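Local atomic coordinates of Serine/threonine-protein kinase Tel1 (Chaetomium thermophilum, PDB entry 6SKY), a protein that probably acts as an ATM-type serine/threonine protein kinase that detects DNA damage and uses ATP to phosphorylate proteins at Ser/Thr-Gln sites in checkpoint signalling. Residues Leu2227-Asp2231 against Leu2248-Ile2252; Leu2272-Leu2276 against Val2291-Phe2295; Glu2284-Gln2290 against Ala2386-His2391; Cys2377-Leu2382 against Arg2397-Leu2401. All blocks are in the same frame, centred on the assembly; numbering follows the deposited sequence.

Overall arrangement
All four contacts lie in the FAT region of the alpha solenoid. Following the chain, interaction 1 closes a short hairpin between helices 2220-2232 and 2245-2259. Helix 2264-2279 follows and packs back against the second of these, then turns into helix 2286-2303, where interaction 2 closes the next hairpin. Interaction 3 spans 95 intervening residues, bringing the start of helix 2286-2303 up to the end of the long helix 2348-2387. Interaction 4 closes the short turn from that long helix to helix 2394-2404. Interactions 1, 2 and 4 run in series, whereas interaction 3 crosses both 2 and 4 and ties the earlier helices to the later ones.

Interaction 1 (Leu2227-Asp2231 against Leu2248-Ile2252); sequences LQAID and LLSKI
Leu2227 lies across from Ile2252, their CA atoms 6.5 Å apart, and one turn on Asp2231 faces Leu2248, with CA atoms 7.3 Å apart. The two helices run nearly antiparallel, at 152° between their N-to-C directions, and the axes of the short segments approach to 10.1 Å. No hydrogen bond passes between them, and the contact is carried by aliphatic side chains. Leu2227 uses three carbons, each on a different partner. Its CB rests on Ile2252 CG1 at 3.7 Å, its CD2 meets Leu2248 CD1 at 3.9 Å, and its CD1 lies 4.0 Å from Lys2251 CD, where the lysine chain runs crosswise to it. The two leucines pass flank to flank, pointing opposite ways. An antiparallel helix pair of this kind is the basic element of an alpha solenoid, here in the FAT domain, whose sequence family belongs to the TPR clan. In Leu2248 a chi1 of 173° turns CG away from the backbone N, which sends the branch across the gap and sets CD2 3.7 Å from Asp2231 CB; the same methyl reaches Ile2230 CG2. Asp2231 therefore contributes its CB to an apolar patch, while its carboxylate turns along the helix pair to form a salt bridge from OD1 to Arg2245 NE. At the other end Gln2228 lays its CG against Ile2252 CG2, 4.0 Å away. Leu2227, Ile2230 and Leu2248 also touch helix 2203-2217, while Leu2249 and Ile2252 reach toward helix 2264-2279.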
loop_
_atom_site.group_PDB
_atom_site.type_symbol
_atom_site.label_atom_id
_atom_site.label_comp_id
_atom_site.label_asym_id
_atom_site.label_seq_id
_atom_site.Cartn_x
_atom_site.Cartn_y
_atom_site.Cartn_z
ATOM N N LEU A 2227 16.473 -8.646 15.929
ATOM C CA LEU A 2227 16.239 -8.611 17.368
ATOM C C LEU A 2227 16.711 -9.887 18.042
ATOM O O LEU A 2227 17.259 -9.846 19.145
ATOM C CB LEU A 2227 14.765 -8.382 17.662
ATOM C CG LEU A 2227 14.151 -7.018 17.398
ATOM C CD1 LEU A 2227 12.704 -7.085 17.725
ATOM C CD2 LEU A 2227 14.828 -5.977 18.225
ATOM N N GLN A 2228 16.504 -11.037 17.404
ATOM C CA GLN A 2228 16.985 -12.283 17.988
ATOM C C GLN A 2228 18.501 -12.333 18.035
ATOM O O GLN A 2228 19.069 -12.930 18.950
ATOM C CB GLN A 2228 16.446 -13.468 17.209
ATOM C CG GLN A 2228 14.988 -13.724 17.422
ATOM C CD GLN A 2228 14.447 -14.726 16.460
ATOM O OE1 GLN A 2228 15.035 -14.973 15.419
ATOM N NE2 GLN A 2228 13.325 -15.321 16.800
ATOM N N ALA A 2229 19.174 -11.726 17.060
ATOM C CA ALA A 2229 20.626 -11.629 17.127
ATOM C C ALA A 2229 21.069 -10.722 18.265
ATOM O O ALA A 2229 22.064 -11.007 18.934
ATOM C CB ALA A 2229 21.176 -11.129 15.801
ATOM N N ILE A 2230 20.362 -9.613 18.486
ATOM C CA ILE A 2230 20.650 -8.785 19.658
ATOM C C ILE A 2230 20.515 -9.604 20.927
ATOM O O ILE A 2230 21.328 -9.493 21.846
ATOM C CB ILE A 2230 19.724 -7.558 19.714
ATOM C CG1 ILE A 2230 19.939 -6.643 18.531
ATOM C CG2 ILE A 2230 19.968 -6.779 20.963
ATOM C CD1 ILE A 2230 18.967 -5.536 18.524
ATOM N N ASP A 2231 19.475 -10.424 21.010
ATOM C CA ASP A 2231 19.234 -11.163 22.243
ATOM C C ASP A 2231 20.229 -12.293 22.435
ATOM O O ASP A 2231 20.555 -12.642 23.573
ATOM C CB ASP A 2231 17.815 -11.713 22.260
ATOM C CG ASP A 2231 17.585 -12.661 23.403
ATOM O OD1 ASP A 2231 17.893 -12.290 24.553
ATOM O OD2 ASP A 2231 17.098 -13.783 23.160
ATOM N N LEU A 2248 13.150 -6.343 25.448
ATOM C CA LEU A 2248 13.603 -6.972 24.216
ATOM C C LEU A 2248 12.856 -8.272 23.959
ATOM O O LEU A 2248 12.408 -8.533 22.837
ATOM C CB LEU A 2248 15.106 -7.220 24.282
ATOM C CG LEU A 2248 15.732 -8.022 23.146
ATOM C CD1 LEU A 2248 15.542 -7.332 21.836
ATOM C CD2 LEU A 2248 17.184 -8.233 23.417
ATOM N N LEU A 2249 12.708 -9.102 24.989
ATOM C CA LEU A 2249 12.023 -10.375 24.809
ATOM C C LEU A 2249 10.563 -10.176 24.450
ATOM O O LEU A 2249 10.028 -10.885 23.595
ATOM C CB LEU A 2249 12.144 -11.223 26.064
ATOM C CG LEU A 2249 13.457 -11.969 26.221
ATOM C CD1 LEU A 2249 13.407 -12.794 27.460
ATOM C CD2 LEU A 2249 13.699 -12.838 25.030
ATOM N N SER A 2250 9.894 -9.214 25.080
ATOM C CA SER A 2250 8.493 -8.996 24.760
ATOM C C SER A 2250 8.325 -8.347 23.395
ATOM O O SER A 2250 7.325 -8.592 22.718
ATOM C CB SER A 2250 7.832 -8.164 25.847
ATOM O OG SER A 2250 8.329 -6.850 25.848
ATOM N N LYS A 2251 9.297 -7.555 22.951
ATOM C CA LYS A 2251 9.260 -7.036 21.590
ATOM C C LYS A 2251 9.396 -8.153 20.565
ATOM O O LYS A 2251 8.661 -8.185 19.570
ATOM C CB LYS A 2251 10.369 -6.012 21.416
ATOM C CG LYS A 2251 10.237 -5.129 20.226
ATOM C CD LYS A 2251 11.416 -4.211 20.182
ATOM C CE LYS A 2251 11.259 -3.170 19.119
ATOM N NZ LYS A 2251 10.152 -2.245 19.443
ATOM N N ILE A 2252 10.329 -9.080 20.789
ATOM C CA ILE A 2252 10.447 -10.232 19.901
ATOM C C ILE A 2252 9.162 -11.039 19.903
ATOM O O ILE A 2252 8.700 -11.487 18.855
ATOM C CB ILE A 2252 11.644 -11.117 20.289
ATOM C CG1 ILE A 2252 12.942 -10.336 20.292
ATOM C CG2 ILE A 2252 11.776 -12.240 19.317
ATOM C CD1 ILE A 2252 14.083 -11.134 20.783
#

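Interaction 2 (Leu2272-Leu2276 against Val2291-Phe2295)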
loop_
_atom_site.group_PDB
_atom_site.type_symbol
_atom_site.label_atom_id
_atom_site.label_comp_id
_atom_site.label_asym_id
_atom_site.label_seq_id
_atom_site.Cartn_x
_atom_site.Cartn_y
_atom_site.Cartn_z
ATOM N N LEU A 2272 7.536 -15.001 26.254
ATOM C CA LEU A 2272 6.692 -14.312 27.217
ATOM C C LEU A 2272 6.963 -14.742 28.650
ATOM O O LEU A 2272 7.065 -13.895 29.546
ATOM C CB LEU A 2272 5.225 -14.527 26.862
ATOM C CG LEU A 2272 4.820 -13.968 25.503
ATOM C CD1 LEU A 2272 3.367 -14.175 25.283
ATOM C CD2 LEU A 2272 5.145 -12.504 25.399
ATOM N N GLU A 2273 7.103 -16.028 28.893
ATOM C CA GLU A 2273 7.416 -16.479 30.239
ATOM C C GLU A 2273 8.860 -16.155 30.609
ATOM O O GLU A 2273 9.125 -15.790 31.760
ATOM C CB GLU A 2273 7.136 -17.969 30.377
ATOM C CG GLU A 2273 5.674 -18.300 30.272
ATOM C CD GLU A 2273 5.422 -19.784 30.238
ATOM O OE1 GLU A 2273 6.394 -20.557 30.367
ATOM O OE2 GLU A 2273 4.249 -20.182 30.081
ATOM N N PRO A 2274 9.824 -16.273 29.688
ATOM C CA PRO A 2274 11.137 -15.684 29.968
ATOM C C PRO A 2274 11.087 -14.208 30.302
ATOM O O PRO A 2274 11.866 -13.760 31.139
ATOM C CB PRO A 2274 11.904 -15.951 28.675
ATOM C CG PRO A 2274 11.363 -17.201 28.217
ATOM C CD PRO A 2274 9.904 -17.174 28.528
ATOM N N ALA A 2275 10.194 -13.434 29.690
ATOM C CA ALA A 2275 10.122 -12.013 30.008
ATOM C C ALA A 2275 9.602 -11.792 31.420
ATOM O O ALA A 2275 10.171 -11.006 32.190
ATOM C CB ALA A 2275 9.249 -11.292 28.990
ATOM N N LEU A 2276 8.524 -12.484 31.787
ATOM C CA LEU A 2276 8.039 -12.364 33.157
ATOM C C LEU A 2276 9.082 -12.823 34.160
ATOM O O LEU A 2276 9.155 -12.286 35.267
ATOM C CB LEU A 2276 6.751 -13.155 33.352
ATOM C CG LEU A 2276 5.443 -12.413 33.087
ATOM C CD1 LEU A 2276 5.143 -12.359 31.619
ATOM C CD2 LEU A 2276 4.317 -13.092 33.816
ATOM N N VAL A 2291 5.219 -5.694 29.969
ATOM C CA VAL A 2291 5.289 -7.154 29.955
ATOM C C VAL A 2291 3.934 -7.772 30.290
ATOM O O VAL A 2291 3.480 -8.717 29.628
ATOM C CB VAL A 2291 6.385 -7.638 30.918
ATOM C CG1 VAL A 2291 6.413 -9.125 30.972
ATOM C CG2 VAL A 2291 7.713 -7.123 30.479
ATOM N N PHE A 2292 3.265 -7.249 31.316
ATOM C CA PHE A 2292 2.000 -7.825 31.756
ATOM C C PHE A 2292 0.899 -7.596 30.738
ATOM O O PHE A 2292 0.077 -8.485 30.504
ATOM C CB PHE A 2292 1.597 -7.234 33.098
ATOM C CG PHE A 2292 2.456 -7.664 34.231
ATOM C CD1 PHE A 2292 2.894 -8.954 34.323
ATOM C CD2 PHE A 2292 2.819 -6.772 35.212
ATOM C CE1 PHE A 2292 3.680 -9.347 35.365
ATOM C CE2 PHE A 2292 3.604 -7.164 36.250
ATOM C CZ PHE A 2292 4.033 -8.451 36.327
ATOM N N HIS A 2293 0.854 -6.419 30.123
ATOM C CA HIS A 2293 -0.138 -6.196 29.083
ATOM C C HIS A 2293 0.110 -7.093 27.883
ATOM O O HIS A 2293 -0.836 -7.634 27.303
ATOM C CB HIS A 2293 -0.134 -4.737 28.662
ATOM C CG HIS A 2293 -1.142 -4.417 27.611
ATOM N ND1 HIS A 2293 -2.486 -4.312 27.881
ATOM C CD2 HIS A 2293 -1.003 -4.188 26.286
ATOM C CE1 HIS A 2293 -3.134 -4.026 26.767
ATOM N NE2 HIS A 2293 -2.258 -3.950 25.785
ATOM N N GLN A 2294 1.373 -7.257 27.492
ATOM C CA GLN A 2294 1.727 -8.190 26.432
ATOM C C GLN A 2294 1.166 -9.575 26.704
ATOM O O GLN A 2294 0.494 -10.173 25.856
ATOM C CB GLN A 2294 3.246 -8.252 26.320
ATOM C CG GLN A 2294 3.767 -8.832 25.049
ATOM C CD GLN A 2294 3.488 -7.941 23.895
ATOM O OE1 GLN A 2294 3.844 -6.765 23.905
ATOM N NE2 GLN A 2294 2.825 -8.478 22.888
ATOM N N PHE A 2295 1.437 -10.101 27.892
ATOM C CA PHE A 2295 1.025 -11.462 28.197
ATOM C C PHE A 2295 -0.491 -11.584 28.286
ATOM O O PHE A 2295 -1.064 -12.580 27.832
ATOM C CB PHE A 2295 1.682 -11.917 29.489
ATOM C CG PHE A 2295 1.780 -13.389 29.618
ATOM C CD1 PHE A 2295 1.555 -14.202 28.540
ATOM C CD2 PHE A 2295 2.080 -13.965 30.819
ATOM C CE1 PHE A 2295 1.638 -15.559 28.660
ATOM C CE2 PHE A 2295 2.162 -15.318 30.940
ATOM C CZ PHE A 2295 1.941 -16.114 29.863
#
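Phe2295 is met by two leucines of the facing helix, one turn apart, both on the same side of its ring plane. Leu2272 CD1 lies by one corner of the ring, 3.7 Å from Phe2295 CD1, and Leu2276 CD1 by another, 3.5 Å from Phe2295 CD2. Both methyls come in at a slant to the ring. The phenylalanine's chi1 of -157°, with CG opposite the backbone N, swings the ring slantwise past the two leucines. The same Leu2276 CD1 also rests on Val2291 CG1 at 3.5 Å, so one methyl is shared between a ring and a branched side chain. Its other methyl, CD2, meets the Phe2292 ring at the edge, near the ring plane, 4.1 Å from CE1. Smaller contacts complete the layer: Ala2275 CB lies 4.1 Å from Val2291 CG1, and Leu2272 CD2 meets the aliphatic CG of Gln2294 where the two chains lie nearly perpendicular. The backbones that hold these groups are antiparallel helices, 155° between their directions and 10.1 Å between segment axes. The first is kinked at Pro2274, whose nitrogen makes no bond to the turn before. Glu2273, at the margin, passes its CG by Phe2295 while OE2 is hydrogen-bonded to Gln2268 NE2. In this part of the FAT solenoid, Val2291 and Gln2294 also touch helix 2245-2259, Phe2292 and Phe2295 lie on Asn2380 of the long helix 2348-2387, and His2293, on the same helix as the two phenylalanines, stacks its ring on His2391.

Interaction 3 (Glu2284-Gln2290 against Ala2386-His2391)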
loop_
_atom_site.group_PDB
_atom_site.type_symbol
_atom_site.label_atom_id
_atom_site.label_comp_id
_atom_site.label_asym_id
_atom_site.label_seq_id
_atom_site.Cartn_x
_atom_site.Cartn_y
_atom_site.Cartn_z
ATOM N N GLU A 2284 5.992 -3.340 39.382
ATOM C CA GLU A 2284 5.578 -1.951 39.277
ATOM C C GLU A 2284 6.473 -1.243 38.277
ATOM O O GLU A 2284 7.632 -1.613 38.096
ATOM C CB GLU A 2284 5.635 -1.256 40.636
ATOM C CG GLU A 2284 4.804 0.006 40.730
ATOM C CD GLU A 2284 3.351 -0.268 41.072
ATOM O OE1 GLU A 2284 2.976 -1.450 41.208
ATOM O OE2 GLU A 2284 2.581 0.705 41.208
ATOM N N GLY A 2285 5.930 -0.227 37.631
ATOM C CA GLY A 2285 6.662 0.539 36.644
ATOM C C GLY A 2285 6.122 0.302 35.247
ATOM O O GLY A 2285 5.149 -0.419 35.037
ATOM N N ARG A 2286 6.780 0.932 34.276
ATOM C CA ARG A 2286 6.342 0.808 32.892
ATOM C C ARG A 2286 6.887 -0.428 32.204
ATOM O O ARG A 2286 6.233 -0.963 31.304
ATOM C CB ARG A 2286 6.740 2.045 32.094
ATOM C CG ARG A 2286 5.896 3.252 32.417
ATOM C CD ARG A 2286 5.849 4.213 31.252
ATOM N NE ARG A 2286 5.075 5.406 31.572
ATOM C CZ ARG A 2286 4.881 6.412 30.729
ATOM N NH1 ARG A 2286 4.165 7.463 31.104
ATOM N NH2 ARG A 2286 5.402 6.368 29.511
ATOM N N GLU A 2287 8.063 -0.899 32.606
ATOM C CA GLU A 2287 8.589 -2.143 32.061
ATOM C C GLU A 2287 7.674 -3.312 32.397
ATOM O O GLU A 2287 7.260 -4.077 31.513
ATOM C CB GLU A 2287 9.994 -2.370 32.608
ATOM C CG GLU A 2287 10.696 -3.604 32.106
ATOM C CD GLU A 2287 11.998 -3.849 32.839
ATOM O OE1 GLU A 2287 12.234 -3.181 33.866
ATOM O OE2 GLU A 2287 12.784 -4.707 32.395
ATOM N N ALA A 2288 7.332 -3.457 33.677
ATOM C CA ALA A 2288 6.425 -4.520 34.081
ATOM C C ALA A 2288 5.046 -4.319 33.480
ATOM O O ALA A 2288 4.372 -5.287 33.125
ATOM C CB ALA A 2288 6.338 -4.585 35.600
ATOM N N GLY A 2289 4.600 -3.072 33.370
ATOM C CA GLY A 2289 3.323 -2.823 32.732
ATOM C C GLY A 2289 3.287 -3.328 31.307
ATOM O O GLY A 2289 2.323 -3.972 30.892
ATOM N N GLN A 2290 4.348 -3.065 30.547
ATOM C CA GLN A 2290 4.405 -3.536 29.169
ATOM C C GLN A 2290 4.432 -5.055 29.105
ATOM O O GLN A 2290 3.723 -5.660 28.295
ATOM C CB GLN A 2290 5.622 -2.939 28.471
ATOM C CG GLN A 2290 5.806 -3.369 27.032
ATOM C CD GLN A 2290 4.723 -2.850 26.114
ATOM O OE1 GLN A 2290 3.626 -3.404 26.051
ATOM N NE2 GLN A 2290 5.029 -1.788 25.383
ATOM N N ALA A 2386 -2.465 -2.345 37.760
ATOM C CA ALA A 2386 -1.874 -1.896 39.008
ATOM C C ALA A 2386 -0.458 -1.373 38.858
ATOM O O ALA A 2386 0.094 -0.859 39.831
ATOM C CB ALA A 2386 -1.869 -3.039 40.015
ATOM N N ALA A 2387 0.144 -1.487 37.678
ATOM C CA ALA A 2387 1.553 -1.175 37.484
ATOM C C ALA A 2387 1.781 0.195 36.865
ATOM O O ALA A 2387 2.567 0.980 37.390
ATOM C CB ALA A 2387 2.212 -2.254 36.624
ATOM N N SER A 2388 1.116 0.508 35.761
ATOM C CA SER A 2388 1.340 1.775 35.084
ATOM C C SER A 2388 0.017 2.312 34.560
ATOM O O SER A 2388 -1.026 1.669 34.668
ATOM C CB SER A 2388 2.350 1.622 33.945
ATOM O OG SER A 2388 1.792 0.898 32.865
ATOM N N ASP A 2389 0.074 3.504 33.977
ATOM C CA ASP A 2389 -1.083 4.153 33.383
ATOM C C ASP A 2389 -1.108 4.060 31.869
ATOM O O ASP A 2389 -2.018 4.612 31.247
ATOM C CB ASP A 2389 -1.130 5.624 33.791
ATOM C CG ASP A 2389 -1.741 5.833 35.152
ATOM O OD1 ASP A 2389 -1.133 5.408 36.155
ATOM O OD2 ASP A 2389 -2.834 6.431 35.219
ATOM N N GLU A 2390 -0.134 3.386 31.261
ATOM C CA GLU A 2390 -0.076 3.325 29.806
ATOM C C GLU A 2390 -1.316 2.662 29.234
ATOM O O GLU A 2390 -1.880 3.134 28.244
ATOM C CB GLU A 2390 1.170 2.571 29.359
ATOM C CG GLU A 2390 2.473 3.236 29.707
ATOM C CD GLU A 2390 3.671 2.384 29.322
ATOM O OE1 GLU A 2390 3.710 1.195 29.710
ATOM O OE2 GLU A 2390 4.569 2.898 28.621
ATOM N N HIS A 2391 -1.749 1.569 29.842
ATOM C CA HIS A 2391 -2.863 0.769 29.347
ATOM C C HIS A 2391 -3.976 0.849 30.379
ATOM O O HIS A 2391 -3.931 0.160 31.399
ATOM C CB HIS A 2391 -2.429 -0.666 29.108
ATOM C CG HIS A 2391 -1.084 -0.787 28.466
ATOM N ND1 HIS A 2391 0.073 -0.958 29.192
ATOM C CD2 HIS A 2391 -0.713 -0.756 27.166
ATOM C CE1 HIS A 2391 1.100 -1.030 28.367
ATOM N NE2 HIS A 2391 0.650 -0.912 27.131
#
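Arg2286 lays its extended chain over the carboxylate arm of Glu2390. The guanidinium has Glu2390 CG over one face, 3.8 Å above the plane and offset toward the rim, and the guanidinium and carboxylate planes are 36° apart. The charges meet only loosely: Arg2286 NH2 and Glu2390 OE2 form a long salt bridge of 3.7 Å. Gly2289 presents a bare CA to Ala2387 CB, 4.1 Å away, and to Ser2388 OG, 4.0 Å away, so the end of the long helix and the loop after it can settle on the helix backbone. Gly2285, at the N-cap position of helix 2286-2303, has a positive phi of 111°, where any side chain would press on the carbonyl O of Glu2284; its own carbonyl O lies 3.6 Å from Ser2388 CB. Farther along, His2391 brings its ring up to the Gly2289 carbonyl at a slant, and its NE2 stays 4.0 Å from Gln2290 OE1, the ring and amide planes 54° apart. This joins the beginning of one FAT helix to the exit of the long helix 2348-2387. The loop has a further tie at Asp2389, whose OD1 forms a salt bridge with Arg2425. No hydrogen bond crosses; the Glu2284 carboxylate lies beside the Ala2386 carbonyl, acceptor next to acceptor. The contact therefore depends on backbone fit and one long ion pair at the surface, where solvent would be expected to weaken the pull.

Interaction 4 (Cys2377-Leu2382 against Arg2397-Leu2401)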
loop_
_atom_site.group_PDB
_atom_site.type_symbol
_atom_site.label_atom_id
_atom_site.label_comp_id
_atom_site.label_asym_id
_atom_site.label_seq_id
_atom_site.Cartn_x
_atom_site.Cartn_y
_atom_site.Cartn_z
ATOM N N CYS A 2377 -4.963 -14.709 31.761
ATOM C CA CYS A 2377 -5.497 -13.479 31.191
ATOM C C CYS A 2377 -5.997 -12.543 32.280
ATOM O O CYS A 2377 -5.641 -11.361 32.311
ATOM C CB CYS A 2377 -6.617 -13.819 30.211
ATOM S SG CYS A 2377 -7.201 -12.461 29.214
ATOM N N ILE A 2378 -6.824 -13.056 33.191
ATOM C CA ILE A 2378 -7.378 -12.190 34.226
ATOM C C ILE A 2378 -6.279 -11.682 35.147
ATOM O O ILE A 2378 -6.225 -10.487 35.478
ATOM C CB ILE A 2378 -8.482 -12.924 35.003
ATOM C CG1 ILE A 2378 -9.779 -12.898 34.211
ATOM C CG2 ILE A 2378 -8.703 -12.287 36.341
ATOM C CD1 ILE A 2378 -10.899 -13.584 34.891
ATOM N N GLU A 2379 -5.374 -12.568 35.561
ATOM C CA GLU A 2379 -4.319 -12.163 36.477
ATOM C C GLU A 2379 -3.431 -11.092 35.871
ATOM O O GLU A 2379 -3.083 -10.118 36.544
ATOM C CB GLU A 2379 -3.495 -13.376 36.874
ATOM C CG GLU A 2379 -2.192 -13.037 37.523
ATOM C CD GLU A 2379 -1.390 -14.269 37.844
ATOM O OE1 GLU A 2379 -1.924 -15.383 37.685
ATOM O OE2 GLU A 2379 -0.224 -14.128 38.255
ATOM N N ASN A 2380 -3.061 -11.236 34.600
ATOM C CA ASN A 2380 -2.164 -10.257 34.007
ATOM C C ASN A 2380 -2.868 -8.958 33.654
ATOM O O ASN A 2380 -2.232 -7.910 33.682
ATOM C CB ASN A 2380 -1.485 -10.841 32.779
ATOM C CG ASN A 2380 -0.478 -11.895 33.126
ATOM O OD1 ASN A 2380 0.469 -11.648 33.853
ATOM N ND2 ASN A 2380 -0.683 -13.083 32.613
ATOM N N TYR A 2381 -4.165 -8.979 33.347
ATOM C CA TYR A 2381 -4.890 -7.715 33.221
ATOM C C TYR A 2381 -4.873 -6.952 34.533
ATOM O O TYR A 2381 -4.611 -5.744 34.564
ATOM C CB TYR A 2381 -6.327 -7.960 32.776
ATOM C CG TYR A 2381 -6.506 -7.961 31.290
ATOM C CD1 TYR A 2381 -5.877 -7.029 30.505
ATOM C CD2 TYR A 2381 -7.292 -8.907 30.670
ATOM C CE1 TYR A 2381 -6.030 -7.033 29.157
ATOM C CE2 TYR A 2381 -7.447 -8.916 29.323
ATOM C CZ TYR A 2381 -6.815 -7.977 28.569
ATOM O OH TYR A 2381 -6.966 -7.979 27.211
ATOM N N LEU A 2382 -5.138 -7.647 35.638
ATOM C CA LEU A 2382 -5.151 -6.965 36.925
ATOM C C LEU A 2382 -3.766 -6.471 37.316
ATOM O O LEU A 2382 -3.634 -5.392 37.898
ATOM C CB LEU A 2382 -5.714 -7.882 37.999
ATOM C CG LEU A 2382 -7.219 -8.039 37.919
ATOM C CD1 LEU A 2382 -7.671 -8.949 39.004
ATOM C CD2 LEU A 2382 -7.876 -6.697 38.040
ATOM N N ARG A 2397 -11.805 -4.086 29.318
ATOM C CA ARG A 2397 -11.659 -5.455 28.845
ATOM C C ARG A 2397 -11.661 -6.442 30.000
ATOM O O ARG A 2397 -12.298 -7.498 29.917
ATOM C CB ARG A 2397 -10.387 -5.584 28.017
ATOM C CG ARG A 2397 -10.148 -6.971 27.480
ATOM C CD ARG A 2397 -11.376 -7.537 26.815
ATOM N NE ARG A 2397 -11.273 -8.980 26.656
ATOM C CZ ARG A 2397 -12.299 -9.778 26.386
ATOM N NH1 ARG A 2397 -12.112 -11.080 26.262
ATOM N NH2 ARG A 2397 -13.512 -9.275 26.249
ATOM N N PHE A 2398 -10.973 -6.118 31.091
ATOM C CA PHE A 2398 -11.062 -6.960 32.273
ATOM C C PHE A 2398 -12.491 -7.068 32.761
ATOM O O PHE A 2398 -12.924 -8.139 33.184
ATOM C CB PHE A 2398 -10.182 -6.427 33.397
ATOM C CG PHE A 2398 -10.578 -6.948 34.741
ATOM C CD1 PHE A 2398 -10.226 -8.218 35.128
ATOM C CD2 PHE A 2398 -11.336 -6.186 35.598
ATOM C CE1 PHE A 2398 -10.604 -8.703 36.343
ATOM C CE2 PHE A 2398 -11.715 -6.675 36.810
ATOM C CZ PHE A 2398 -11.348 -7.934 37.182
ATOM N N MET A 2399 -13.237 -5.966 32.732
ATOM C CA MET A 2399 -14.598 -5.978 33.246
ATOM C C MET A 2399 -15.496 -6.859 32.395
ATOM O O MET A 2399 -16.276 -7.654 32.921
ATOM C CB MET A 2399 -15.133 -4.552 33.306
ATOM C CG MET A 2399 -16.357 -4.393 34.159
ATOM S SD MET A 2399 -16.140 -5.208 35.745
ATOM C CE MET A 2399 -14.790 -4.264 36.434
ATOM N N ALA A 2400 -15.405 -6.724 31.073
ATOM C CA ALA A 2400 -16.173 -7.601 30.195
ATOM C C ALA A 2400 -15.826 -9.061 30.449
ATOM O O ALA A 2400 -16.712 -9.913 30.598
ATOM C CB ALA A 2400 -15.918 -7.231 28.739
ATOM N N LEU A 2401 -14.531 -9.361 30.528
ATOM C CA LEU A 2401 -14.088 -10.735 30.707
ATOM C C LEU A 2401 -14.527 -11.301 32.048
ATOM O O LEU A 2401 -14.833 -12.489 32.152
ATOM C CB LEU A 2401 -12.576 -10.788 30.572
ATOM C CG LEU A 2401 -11.905 -12.144 30.588
ATOM C CD1 LEU A 2401 -12.291 -12.907 29.358
ATOM C CD2 LEU A 2401 -10.430 -11.922 30.633
#
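Leu2382 covers one face of the Phe2398 ring in this antiparallel helix pair of the FAT alpha solenoid, whose segments run at 150° with axes 10.2 Å apart. The Leu2382 CD2 methyl stands over the middle of the ring face, 3.8 Å from the centroid and 12° off the normal, a CH-pi contact. Ile2378 comes to the same ring from another side: its CG2 sits at the edge, 4.1 Å from Phe2398 CE1. The aromatic group thus fills the hollow between two successive turns of the long helix. In return Leu2401, its CG trans to the backbone N across the CA-CB bond (chi1 -174°), pushes CD2 into a second hollow lined by Cys2377, Ile2378 and Tyr2381. That methyl lies 3.6 Å from Cys2377 SG and 3.8 Å from Ile2378 CG1, and it faces the edge of the Tyr2381 ring. Helix 2409-2418 backs Ile2378, and Leu2382 touches Ile2419 and Val2422. At the polar margin Arg2397 NE forms a salt bridge with Asp2300 of helix 2286-2303, whose OD2 also takes a weak hydrogen bond from Tyr2381 OH. Close by, that hydroxyl oxygen, OH, lies 3.3 Å from Arg2397 CG.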